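Local coordinates for protein SmhB (Serratia marcescens, PDB 6ZZ5) that forms part of the tripartite alpha-pore-forming toxin Smh, is seen here in its soluble form, and probably inserts into target membranes when the pore assembles, at residues A[30-35]-A[210-215]; A[235-240]-A[347-352]; A[175-180]-A[216-221]; A[122-127]-A[277-282]. One frame throughout, in Å; residues are numbered along the deposited sequence. Where two conformers were deposited one is given.

Contacts 1, 2 and 3 gather at the small sheet and its surrounding loops and helices, whereas contact 4 lies in the long helical bundle, its centre 23 Å or more from each of theirs. Contacts 2 and 3 are buried and largely apolar, and they touch each other: Leu237 and Ile349 of contact 2 pack on Ile216 and Ala217 of contact 3. Contact 1, partly buried, is instead polar, joining two loops by amide hydrogen bonds; its segment 210-215 runs straight into strand 216-221 of contact 3. Contact 4 pairs helices 99-151 and 252-300 through a small buried alanine, with arginines and a sulfate at its margin.

Contact 1: A[30-35]-A[210-215]; sequences RQQIPV and PVVMGG
Gln32 reaches from the loop 30-35 into the loop 210-215 and grips its backbone with both ends of the carboxamide. OE1 accepts two hydrogen bonds, from Val212 N at 2.8 Å and from Met213 N at 3.3 Å, with both donors in the plane of the amide carbonyl. NE2 gives a nearly straight bond (165°) to Pro210 O, 3.1 Å away. It also turns back to its own loop, donating to Ile33 O at 2.7 Å. The side chain bends at chi2 (60°), which carries CD in toward Pro210 O and Val211 CA. A water adds a bridge, accepting from Ile33 N and donating to Pro210 O.

The van der Waals contacts are fewer. Met213 crosses Gln32 at about a right angle and sets its CE 3.3 Å from Gln32 CG, a tight fit, while Val212 CG2 lies 3.7 Å from Gln31 O. Beyond the two loops Met213 also packs on Leu54 and Ile260 of two long helices. Val212 to Gly215 form a type II turn, in which Gly214 takes the positive phi that favours glycine.

A glutamine suits this place because one flat group can both accept and donate. With four bonds lying in or near its plane, the carboxamide is fixed in rotation, and it supplies partners to three backbone groups of a loop that has no regular secondary structure.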
loop_
_atom_site.group_PDB
_atom_site.type_symbol
_atom_site.label_atom_id
_atom_site.label_comp_id
_atom_site.label_asym_id
_atom_site.label_seq_id
_atom_site.Cartn_x
_atom_site.Cartn_y
_atom_site.Cartn_z
ATOM N N ARG A 30 12.305 -2.584 7.260
ATOM C CA ARG A 30 13.401 -1.745 7.770
ATOM C C ARG A 30 13.616 -1.941 9.252
ATOM O O ARG A 30 14.670 -1.456 9.742
ATOM C CB ARG A 30 13.183 -0.279 7.424
ATOM C CG ARG A 30 13.303 -0.132 5.907
ATOM C CD ARG A 30 13.310 1.250 5.392
ATOM N NE ARG A 30 14.202 2.191 6.034
ATOM C CZ ARG A 30 15.472 2.381 5.701
ATOM N NH1 ARG A 30 16.080 1.609 4.812
ATOM N NH2 ARG A 30 16.131 3.358 6.270
ATOM N N GLN A 31 12.733 -2.635 9.947
ATOM C CA GLN A 31 12.983 -2.866 11.412
ATOM C C GLN A 31 13.537 -4.254 11.660
ATOM O O GLN A 31 13.780 -4.551 12.797
ATOM C CB GLN A 31 11.736 -2.552 12.220
ATOM C CG GLN A 31 11.411 -1.071 12.155
ATOM C CD GLN A 31 10.189 -0.703 12.972
ATOM O OE1 GLN A 31 9.790 -1.426 13.888
ATOM N NE2 GLN A 31 9.555 0.368 12.575
ATOM N N GLN A 32 13.728 -5.066 10.608
ATOM C CA GLN A 32 14.239 -6.453 10.736
ATOM C C GLN A 32 15.717 -6.405 11.098
ATOM O O GLN A 32 16.517 -5.765 10.382
ATOM C CB GLN A 32 14.039 -7.255 9.444
ATOM C CG GLN A 32 14.634 -8.655 9.512
ATOM C CD GLN A 32 14.032 -9.477 10.617
ATOM O OE1 GLN A 32 12.809 -9.523 10.738
ATOM N NE2 GLN A 32 14.896 -10.065 11.448
ATOM N N ILE A 33 16.063 -7.018 12.216
ATOM C CA ILE A 33 17.475 -7.154 12.640
ATOM C C ILE A 33 18.137 -8.213 11.776
ATOM O O ILE A 33 17.517 -9.237 11.432
ATOM C CB ILE A 33 17.596 -7.478 14.146
ATOM C CG1 ILE A 33 19.041 -7.373 14.624
ATOM C CG2 ILE A 33 17.059 -8.836 14.455
ATOM C CD1 ILE A 33 19.198 -7.322 16.143
ATOM N N PRO A 34 19.406 -7.973 11.371
ATOM C CA PRO A 34 20.179 -8.968 10.639
ATOM C C PRO A 34 20.306 -10.226 11.496
ATOM O O PRO A 34 20.299 -10.156 12.735
ATOM C CB PRO A 34 21.548 -8.317 10.384
ATOM C CG PRO A 34 21.256 -6.855 10.490
ATOM C CD PRO A 34 20.133 -6.710 11.496
ATOM N N VAL A 35 20.336 -11.355 10.798
ATOM C CA VAL A 35 20.388 -12.692 11.401
ATOM C C VAL A 35 21.822 -12.899 11.918
ATOM O O VAL A 35 22.837 -12.373 11.372
ATOM C CB VAL A 35 19.918 -13.797 10.426
ATOM C CG1 VAL A 35 18.576 -13.498 9.825
ATOM C CG2 VAL A 35 20.933 -14.111 9.339
ATOM N N PRO A 210 14.404 -12.907 16.023
ATOM C CA PRO A 210 12.981 -12.676 15.803
ATOM C C PRO A 210 12.832 -12.034 14.421
ATOM O O PRO A 210 13.679 -11.212 14.086
ATOM C CB PRO A 210 12.566 -11.626 16.834
ATOM C CG PRO A 210 13.876 -10.903 17.185
ATOM C CD PRO A 210 14.959 -11.951 17.006
ATOM N N VAL A 211 11.777 -12.395 13.710
ATOM C CA VAL A 211 11.522 -11.852 12.356
ATOM C C VAL A 211 10.259 -11.010 12.411
ATOM O O VAL A 211 9.174 -11.554 12.627
ATOM C CB VAL A 211 11.492 -12.968 11.296
ATOM C CG1 VAL A 211 11.156 -12.446 9.921
ATOM C CG2 VAL A 211 12.830 -13.689 11.268
ATOM N N VAL A 212 10.432 -9.711 12.216
ATOM C CA VAL A 212 9.317 -8.734 12.205
ATOM C C VAL A 212 8.971 -8.402 10.750
ATOM O O VAL A 212 8.066 -7.665 10.523
ATOM C CB VAL A 212 9.668 -7.475 13.025
ATOM C CG1 VAL A 212 10.041 -7.807 14.451
ATOM C CG2 VAL A 212 10.814 -6.686 12.424
ATOM N N MET A 213 9.724 -8.878 9.787
ATOM C CA MET A 213 9.492 -8.615 8.359
ATOM C C MET A 213 8.136 -9.208 7.953
ATOM O O MET A 213 7.937 -10.404 8.129
ATOM C CB MET A 213 10.578 -9.271 7.522
ATOM C CG MET A 213 10.726 -8.635 6.190
ATOM S SD MET A 213 12.151 -9.315 5.259
ATOM C CE MET A 213 13.258 -9.474 6.617
ATOM N N GLY A 214 7.224 -8.351 7.574
ATOM C CA GLY A 214 5.797 -8.630 7.321
ATOM C C GLY A 214 5.012 -8.879 8.600
ATOM O O GLY A 214 3.849 -9.264 8.506
ATOM N N GLY A 215 5.571 -8.549 9.762
ATOM C CA GLY A 215 4.846 -8.680 11.042
ATOM C C GLY A 215 4.186 -7.378 11.393
ATOM O O GLY A 215 4.789 -6.618 12.155
HETATM O O HOH W 1 13.915 -8.368 13.876
#

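Contact 2: A[235-240]-A[347-352]; sequences KSLSAR and QSIADF
Leu237, on helix 230-245, packs against the first turn of helix 349-359, and its atoms can be followed outward. CB rests 3.9 Å from Ala350 CB. From there chi2 (-176°) sets CD1 anti to CA and extends the chain toward Ile349, whose carbonyl O is 4.2 Å from CD1. The other methyl, CD2, lies on Ile216 O at the start of the neighbouring strand. Leucine fits because its branched tip can reach two elements while its stem touches a third residue.

Ala350 permits the closeness of the backbones: its CB comes within 3.6 Å of Leu237 O, and the CA atoms of Leu237 and Ala350 are only 5.0 Å apart. One turn on, the edge of the Arg240 guanidinium meets Ile349, with NH2 3.6 Å from CG2, while Arg240 NH1 bonds to Gly214 O outside these helices.

Ser348 is the N-cap of helix 349-359. Its OG accepts from Asp351 N at 3.0 Å in a nearly straight bond (160°).

No hydrogen bond joins the two segments; they are held by van der Waals packing around a small alanine. The polar link between the helices is made next door, where Ser348 OG is hydrogen-bonded to Glu241 OE1, and Arg240 is tied to the turn before strand 216-221.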
loop_
_atom_site.group_PDB
_atom_site.type_symbol
_atom_site.label_atom_id
_atom_site.label_comp_id
_atom_site.label_asym_id
_atom_site.label_seq_id
_atom_site.Cartn_x
_atom_site.Cartn_y
_atom_site.Cartn_z
ATOM N N LYS A 235 -7.557 -12.819 14.478
ATOM C CA LYS A 235 -7.768 -14.234 14.014
ATOM C C LYS A 235 -6.641 -14.673 13.073
ATOM O O LYS A 235 -6.021 -15.694 13.323
ATOM C CB LYS A 235 -9.098 -14.344 13.256
ATOM C CG LYS A 235 -10.319 -14.255 14.153
ATOM C CD LYS A 235 -10.330 -15.383 15.165
ATOM C CE LYS A 235 -11.582 -15.450 16.010
ATOM N NZ LYS A 235 -11.903 -14.127 16.599
ATOM N N SER A 236 -6.344 -13.871 12.058
ATOM C CA SER A 236 -5.313 -14.217 11.052
ATOM C C SER A 236 -3.911 -14.100 11.647
ATOM O O SER A 236 -3.104 -14.951 11.348
ATOM C CB SER A 236 -5.510 -13.433 9.768
ATOM O OG SER A 236 -5.386 -12.015 9.890
ATOM N N LEU A 237 -3.614 -13.084 12.459
ATOM C CA LEU A 237 -2.245 -12.976 13.073
ATOM C C LEU A 237 -1.994 -14.179 13.991
ATOM O O LEU A 237 -0.911 -14.722 13.969
ATOM C CB LEU A 237 -2.132 -11.680 13.876
ATOM C CG LEU A 237 -2.314 -10.383 13.136
ATOM C CD1 LEU A 237 -2.075 -9.215 14.094
ATOM C CD2 LEU A 237 -1.395 -10.281 11.927
ATOM N N SER A 238 -2.943 -14.573 14.816
ATOM C CA SER A 238 -2.815 -15.765 15.694
ATOM C C SER A 238 -2.690 -17.032 14.827
ATOM O O SER A 238 -1.952 -17.946 15.204
ATOM C CB SER A 238 -3.957 -15.892 16.636
ATOM O OG SER A 238 -3.865 -14.864 17.595
ATOM N N ALA A 239 -3.440 -17.097 13.715
ATOM C CA ALA A 239 -3.371 -18.252 12.790
ATOM C C ALA A 239 -1.917 -18.391 12.312
ATOM O O ALA A 239 -1.386 -19.522 12.319
ATOM C CB ALA A 239 -4.380 -18.084 11.668
ATOM N N ARG A 240 -1.282 -17.298 11.877
ATOM C CA ARG A 240 0.115 -17.383 11.373
ATOM C C ARG A 240 1.023 -17.916 12.492
ATOM O O ARG A 240 1.891 -18.793 12.255
ATOM C CB ARG A 240 0.604 -16.017 10.872
ATOM C CG ARG A 240 2.074 -16.045 10.458
ATOM C CD ARG A 240 2.546 -14.789 9.725
ATOM N NE ARG A 240 2.353 -13.638 10.609
ATOM C CZ ARG A 240 2.362 -12.368 10.261
ATOM N NH1 ARG A 240 2.582 -12.027 9.021
ATOM N NH2 ARG A 240 2.135 -11.433 11.156
ATOM N N GLN A 347 6.717 -9.371 23.110
ATOM C CA GLN A 347 5.375 -9.633 22.534
ATOM C C GLN A 347 5.559 -9.762 21.023
ATOM O O GLN A 347 6.062 -8.783 20.372
ATOM C CB GLN A 347 4.386 -8.507 22.870
ATOM C CG GLN A 347 3.962 -8.442 24.333
ATOM C CD GLN A 347 3.056 -7.264 24.614
ATOM O OE1 GLN A 347 2.486 -6.649 23.734
ATOM N NE2 GLN A 347 2.975 -6.900 25.872
ATOM N N SER A 348 5.024 -10.838 20.468
ATOM C CA SER A 348 4.869 -11.003 19.000
ATOM C C SER A 348 3.807 -10.019 18.508
ATOM O O SER A 348 3.025 -9.496 19.323
ATOM C CB SER A 348 4.475 -12.440 18.683
ATOM O OG SER A 348 3.175 -12.704 19.177
ATOM N N ILE A 349 3.711 -9.797 17.205
ATOM C CA ILE A 349 2.605 -8.939 16.702
ATOM C C ILE A 349 1.257 -9.563 17.060
ATOM O O ILE A 349 0.362 -8.804 17.442
ATOM C CB ILE A 349 2.751 -8.572 15.213
ATOM C CG1 ILE A 349 1.814 -7.408 14.896
ATOM C CG2 ILE A 349 2.543 -9.776 14.305
ATOM C CD1 ILE A 349 2.137 -6.113 15.687
ATOM N N ALA A 350 1.091 -10.887 16.993
ATOM C CA ALA A 350 -0.198 -11.517 17.384
ATOM C C ALA A 350 -0.509 -11.325 18.881
ATOM O O ALA A 350 -1.677 -11.043 19.212
ATOM C CB ALA A 350 -0.220 -12.995 17.042
ATOM N N ASP A 351 0.476 -11.426 19.763
ATOM C CA ASP A 351 0.293 -11.206 21.225
ATOM C C ASP A 351 -0.122 -9.747 21.459
ATOM O O ASP A 351 -1.055 -9.512 22.216
ATOM C CB ASP A 351 1.580 -11.554 21.969
ATOM C CG ASP A 351 1.456 -11.556 23.475
ATOM O OD1 ASP A 351 0.343 -11.747 23.980
ATOM O OD2 ASP A 351 2.485 -11.366 24.109
ATOM N N PHE A 352 0.535 -8.794 20.796
ATOM C CA PHE A 352 0.235 -7.350 20.958
ATOM C C PHE A 352 -1.211 -7.063 20.527
ATOM O O PHE A 352 -1.939 -6.358 21.215
ATOM C CB PHE A 352 1.159 -6.527 20.067
ATOM C CG PHE A 352 0.960 -5.047 20.206
ATOM C CD1 PHE A 352 1.495 -4.365 21.300
ATOM C CD2 PHE A 352 0.294 -4.338 19.203
ATOM C CE1 PHE A 352 1.307 -2.991 21.410
ATOM C CE2 PHE A 352 0.144 -2.967 19.302
ATOM C CZ PHE A 352 0.631 -2.303 20.423
#

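Contact 3: A[175-180]-A[216-221]; sequences GAIAGI and IAMMTA
Ile177 and Ile180, one turn apart on helix 156-184, lie against strand 216-221, part of the antiparallel hairpin that probably corresponds to the beta-tongue of the ClyA/HBL toxin family. Helix and strand segments run in nearly the same direction, 25° apart, with their axes 8.0 Å from each other at the closest.

The tight part is made by Ile177 and Ile180. In Ile177 chi1 of -67° sets CG1 anti to the carbonyl carbon and leaves CG2 anti to the backbone N; this CG2 lies 3.5 Å from Met218 SD, the two side chains crossing at about a right angle. CD1 extends farther and meets Ile216 CG1 at 3.8 Å. A beta-branched residue serves well here, since its two arms engage two residues of the strand, and methionine supplies a flexible, polarisable partner. Leu233 of helix 230-245 and His21 of helix 4-30 also touch Ile177, which is buried. Ile180 packs over the backbone of Met218 and Met219.

Toward Thr220, partly exposed, the packing slackens. Thr220 CG2 approaches Ile180 O at 3.7 Å, and the methyls CG2 of the two residues are 4.0 Å apart. Threonine suits this margin, offering a methyl to the helix while its OG1 bonds weakly to Gly228 O of the next strand. Ala217 and Met219 point away from the helix and pack on helix 349-359, so the strand is sandwiched between helices.

One polar atom is buried without a partner in the model: Met218 O, covered by Ile180 CG2 at 3.5 Å and by Ile180 CD1 at 3.6 Å.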
loop_
_atom_site.group_PDB
_atom_site.type_symbol
_atom_site.label_atom_id
_atom_site.label_comp_id
_atom_site.label_asym_id
_atom_site.label_seq_id
_atom_site.Cartn_x
_atom_site.Cartn_y
_atom_site.Cartn_z
ATOM N N GLY A 175 -5.569 -9.479 3.220
ATOM C CA GLY A 175 -7.014 -9.198 3.079
ATOM C C GLY A 175 -7.636 -8.495 4.262
ATOM O O GLY A 175 -8.385 -7.515 4.048
ATOM N N ALA A 176 -7.374 -8.970 5.486
ATOM C CA ALA A 176 -7.926 -8.390 6.708
ATOM C C ALA A 176 -7.410 -6.957 6.812
ATOM O O ALA A 176 -8.220 -6.018 7.047
ATOM C CB ALA A 176 -7.566 -9.224 7.904
ATOM N N ILE A 177 -6.115 -6.767 6.662
ATOM C CA ILE A 177 -5.514 -5.414 6.783
ATOM C C ILE A 177 -6.076 -4.495 5.696
ATOM O O ILE A 177 -6.453 -3.352 6.042
ATOM C CB ILE A 177 -3.989 -5.503 6.742
ATOM C CG1 ILE A 177 -3.496 -6.235 7.998
ATOM C CG2 ILE A 177 -3.380 -4.106 6.552
ATOM C CD1 ILE A 177 -2.018 -6.408 8.056
ATOM N N ALA A 178 -6.150 -4.958 4.446
ATOM C CA ALA A 178 -6.651 -4.144 3.303
ATOM C C ALA A 178 -8.047 -3.618 3.665
ATOM O O ALA A 178 -8.230 -2.400 3.541
ATOM C CB ALA A 178 -6.641 -4.936 2.018
ATOM N N GLY A 179 -8.934 -4.474 4.190
ATOM C CA GLY A 179 -10.324 -4.156 4.553
ATOM C C GLY A 179 -10.361 -3.201 5.744
ATOM O O GLY A 179 -11.190 -2.292 5.757
ATOM N N ILE A 180 -9.490 -3.358 6.727
ATOM C CA ILE A 180 -9.433 -2.428 7.898
ATOM C C ILE A 180 -9.064 -1.038 7.382
ATOM O O ILE A 180 -9.714 -0.071 7.801
ATOM C CB ILE A 180 -8.492 -2.936 9.001
ATOM C CG1 ILE A 180 -9.034 -4.234 9.607
ATOM C CG2 ILE A 180 -8.303 -1.885 10.086
ATOM C CD1 ILE A 180 -8.019 -5.017 10.450
ATOM N N ILE A 216 3.044 -7.102 10.773
ATOM C CA ILE A 216 2.357 -5.790 10.871
ATOM C C ILE A 216 0.934 -5.953 11.365
ATOM O O ILE A 216 0.249 -6.930 11.017
ATOM C CB ILE A 216 2.392 -5.012 9.543
ATOM C CG1 ILE A 216 1.672 -5.724 8.399
ATOM C CG2 ILE A 216 3.835 -4.704 9.195
ATOM C CD1 ILE A 216 1.424 -4.852 7.222
ATOM N N ALA A 217 0.512 -4.951 12.102
ATOM C CA ALA A 217 -0.900 -4.733 12.462
ATOM C C ALA A 217 -1.275 -3.315 12.023
ATOM O O ALA A 217 -0.465 -2.351 12.201
ATOM C CB ALA A 217 -1.111 -4.932 13.927
ATOM N N MET A 218 -2.448 -3.224 11.423
ATOM C CA MET A 218 -3.077 -1.928 11.147
ATOM C C MET A 218 -4.507 -1.989 11.698
ATOM O O MET A 218 -5.281 -2.943 11.437
ATOM C CB MET A 218 -3.040 -1.624 9.651
ATOM C CG MET A 218 -1.630 -1.774 9.021
ATOM S SD MET A 218 -1.543 -1.177 7.343
ATOM C CE MET A 218 -1.708 0.588 7.524
ATOM N N MET A 219 -4.846 -0.950 12.410
ATOM C CA MET A 219 -6.136 -0.822 13.082
ATOM C C MET A 219 -6.612 0.597 12.870
ATOM O O MET A 219 -5.864 1.385 12.322
ATOM C CB MET A 219 -5.940 -1.172 14.563
ATOM C CG MET A 219 -5.664 -2.641 14.726
ATOM S SD MET A 219 -4.764 -2.984 16.197
ATOM C CE MET A 219 -3.191 -2.205 15.796
ATOM N N THR A 220 -7.840 0.888 13.259
ATOM C CA THR A 220 -8.454 2.231 13.169
ATOM C C THR A 220 -8.612 2.804 14.582
ATOM O O THR A 220 -8.719 2.049 15.571
ATOM C CB THR A 220 -9.804 2.169 12.438
ATOM O OG1 THR A 220 -10.627 1.239 13.133
ATOM C CG2 THR A 220 -9.637 1.790 10.989
ATOM N N ALA A 221 -8.552 4.124 14.682
ATOM C CA ALA A 221 -8.871 4.869 15.904
ATOM C C ALA A 221 -10.007 5.788 15.470
ATOM O O ALA A 221 -9.879 6.365 14.351
ATOM C CB ALA A 221 -7.647 5.637 16.394
#

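Contact 4: A[122-127]-A[277-282]; sequences NTRRTI and AATQMN. With SO4 (sulfate ion), chain E.
Arg124 and Ala278 bring their CA atoms within 5.0 Å where helices 99-151 and 252-300 pass antiparallel, their segments at 163° with axes 8.8 Å apart. Alanine suits this crossing: its CB, 3.8 Å from Arg124 CA and 4.0 Å from Ile127 CG2, fills little space and lets the backbones close in. Arg124 then passes over Thr279, its CD 3.3 Å from OG1, a hydroxyl hydrogen-bonded to Val275 O one turn back. The chain bends at chi3 (48°), which turns NE toward Asn282; the edge of the guanidinium lies beside its amide, the two planes 15° apart.

A sulfate, probably from the crystallisation liquor, is held by two arginines of the same helix. Arg124 NH1 donates to its O4 at 2.7 Å, and Arg125 NE to its O1 at the same 2.7 Å, while Arg125 NH2 reaches O2 at 3.2 Å. The anion probably eases the repulsion between the neighbouring positive charges, and Arg125 has a second partner in Glu118.

Within the bundle the pair is flanked by two more long helices: Thr123 and Thr126 touch Leu71 and Ile68 of helix 44-92, and Ala278 touches Gln15 of helix 4-30.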
loop_
_atom_site.group_PDB
_atom_site.type_symbol
_atom_site.label_atom_id
_atom_site.label_comp_id
_atom_site.label_asym_id
_atom_site.label_seq_id
_atom_site.Cartn_x
_atom_site.Cartn_y
_atom_site.Cartn_z
ATOM N N ASN A 122 4.111 8.107 -14.535
ATOM C CA ASN A 122 5.500 7.993 -13.993
ATOM C C ASN A 122 5.468 7.195 -12.684
ATOM O O ASN A 122 6.301 6.328 -12.506
ATOM C CB ASN A 122 6.202 9.350 -13.916
ATOM C CG ASN A 122 6.608 9.803 -15.306
ATOM O OD1 ASN A 122 6.757 8.961 -16.217
ATOM N ND2 ASN A 122 6.763 11.107 -15.507
ATOM N N THR A 123 4.504 7.434 -11.823
ATOM C CA THR A 123 4.315 6.684 -10.565
ATOM C C THR A 123 4.117 5.195 -10.868
ATOM O O THR A 123 4.800 4.373 -10.238
ATOM C CB THR A 123 3.173 7.280 -9.734
ATOM O OG1 THR A 123 3.567 8.625 -9.448
ATOM C CG2 THR A 123 2.979 6.544 -8.431
ATOM N N ARG A 124 3.206 4.875 -11.775
ATOM C CA ARG A 124 2.930 3.477 -12.188
ATOM C C ARG A 124 4.223 2.815 -12.671
ATOM O O ARG A 124 4.473 1.626 -12.320
ATOM C CB ARG A 124 1.871 3.421 -13.285
ATOM C CG ARG A 124 1.681 2.011 -13.836
ATOM C CD ARG A 124 0.631 1.882 -14.918
ATOM N NE ARG A 124 0.796 2.908 -15.921
ATOM C CZ ARG A 124 1.691 2.887 -16.897
ATOM N NH1 ARG A 124 2.528 1.871 -17.028
ATOM N NH2 ARG A 124 1.742 3.883 -17.761
ATOM N N ARG A 125 4.996 3.499 -13.506
ATOM C CA ARG A 125 6.233 2.917 -14.059
ATOM C C ARG A 125 7.260 2.726 -12.929
ATOM O O ARG A 125 7.981 1.711 -12.924
ATOM C CB ARG A 125 6.837 3.775 -15.160
ATOM C CG ARG A 125 6.067 3.889 -16.468
ATOM C CD ARG A 125 6.717 5.005 -17.335
ATOM N NE ARG A 125 5.742 5.283 -18.357
ATOM C CZ ARG A 125 5.115 6.421 -18.592
ATOM N NH1 ARG A 125 5.471 7.549 -18.025
ATOM N NH2 ARG A 125 4.207 6.441 -19.547
ATOM N N THR A 126 7.367 3.658 -11.989
ATOM C CA THR A 126 8.344 3.583 -10.898
ATOM C C THR A 126 7.987 2.381 -10.003
ATOM O O THR A 126 8.918 1.572 -9.657
ATOM C CB THR A 126 8.418 4.874 -10.077
ATOM O OG1 THR A 126 8.748 5.888 -11.020
ATOM C CG2 THR A 126 9.477 4.809 -9.001
ATOM N N ILE A 127 6.726 2.234 -9.653
ATOM C CA ILE A 127 6.318 1.089 -8.775
ATOM C C ILE A 127 6.426 -0.215 -9.582
ATOM O O ILE A 127 6.785 -1.232 -8.972
ATOM C CB ILE A 127 4.947 1.310 -8.069
ATOM C CG1 ILE A 127 4.685 0.286 -6.957
ATOM C CG2 ILE A 127 3.761 1.266 -9.014
ATOM C CD1 ILE A 127 5.765 0.105 -5.969
ATOM N N ALA A 277 -3.139 -0.706 -8.096
ATOM C CA ALA A 277 -3.747 0.595 -7.685
ATOM C C ALA A 277 -3.255 1.733 -8.585
ATOM O O ALA A 277 -4.057 2.613 -8.963
ATOM C CB ALA A 277 -3.495 0.873 -6.228
ATOM N N ALA A 278 -1.961 1.768 -8.916
ATOM C CA ALA A 278 -1.377 2.846 -9.727
ATOM C C ALA A 278 -1.921 2.781 -11.166
ATOM O O ALA A 278 -2.158 3.831 -11.758
ATOM C CB ALA A 278 0.130 2.832 -9.692
ATOM N N THR A 279 -2.103 1.586 -11.701
ATOM C CA THR A 279 -2.696 1.363 -13.020
ATOM C C THR A 279 -4.147 1.866 -12.997
ATOM O O THR A 279 -4.523 2.617 -13.904
ATOM C CB THR A 279 -2.592 -0.113 -13.440
ATOM O OG1 THR A 279 -1.192 -0.387 -13.386
ATOM C CG2 THR A 279 -3.189 -0.399 -14.791
ATOM N N GLN A 280 -4.944 1.445 -12.032
ATOM C CA GLN A 280 -6.347 1.939 -11.899
ATOM C C GLN A 280 -6.325 3.489 -11.837
ATOM O O GLN A 280 -7.105 4.119 -12.544
ATOM C CB GLN A 280 -6.999 1.270 -10.696
ATOM C CG GLN A 280 -8.400 1.774 -10.388
ATOM C CD GLN A 280 -9.066 1.236 -9.132
ATOM O OE1 GLN A 280 -8.457 0.616 -8.279
ATOM N NE2 GLN A 280 -10.328 1.601 -8.939
ATOM N N MET A 281 -5.436 4.100 -11.075
ATOM C CA MET A 281 -5.388 5.589 -10.948
ATOM C C MET A 281 -5.056 6.204 -12.297
ATOM O O MET A 281 -5.763 7.138 -12.674
ATOM C CB MET A 281 -4.390 6.056 -9.885
ATOM C CG MET A 281 -4.537 7.508 -9.505
ATOM S SD MET A 281 -6.107 7.928 -8.739
ATOM C CE MET A 281 -6.835 8.878 -10.072
ATOM N N ASN A 282 -4.022 5.714 -12.993
ATOM C CA ASN A 282 -3.633 6.216 -14.345
ATOM C C ASN A 282 -4.805 6.053 -15.308
ATOM O O ASN A 282 -5.037 6.953 -16.103
ATOM C CB ASN A 282 -2.397 5.462 -14.855
ATOM C CG ASN A 282 -1.730 6.036 -16.070
ATOM O OD1 ASN A 282 -2.223 6.962 -16.733
ATOM N ND2 ASN A 282 -0.577 5.487 -16.378
HETATM S S SO4 E . 4.272 2.597 -20.458
HETATM O O1 SO4 E . 5.511 3.237 -20.064
HETATM O O2 SO4 E . 3.296 3.600 -20.793
HETATM O O3 SO4 E . 4.498 1.744 -21.599
HETATM O O4 SO4 E . 3.809 1.796 -19.362
#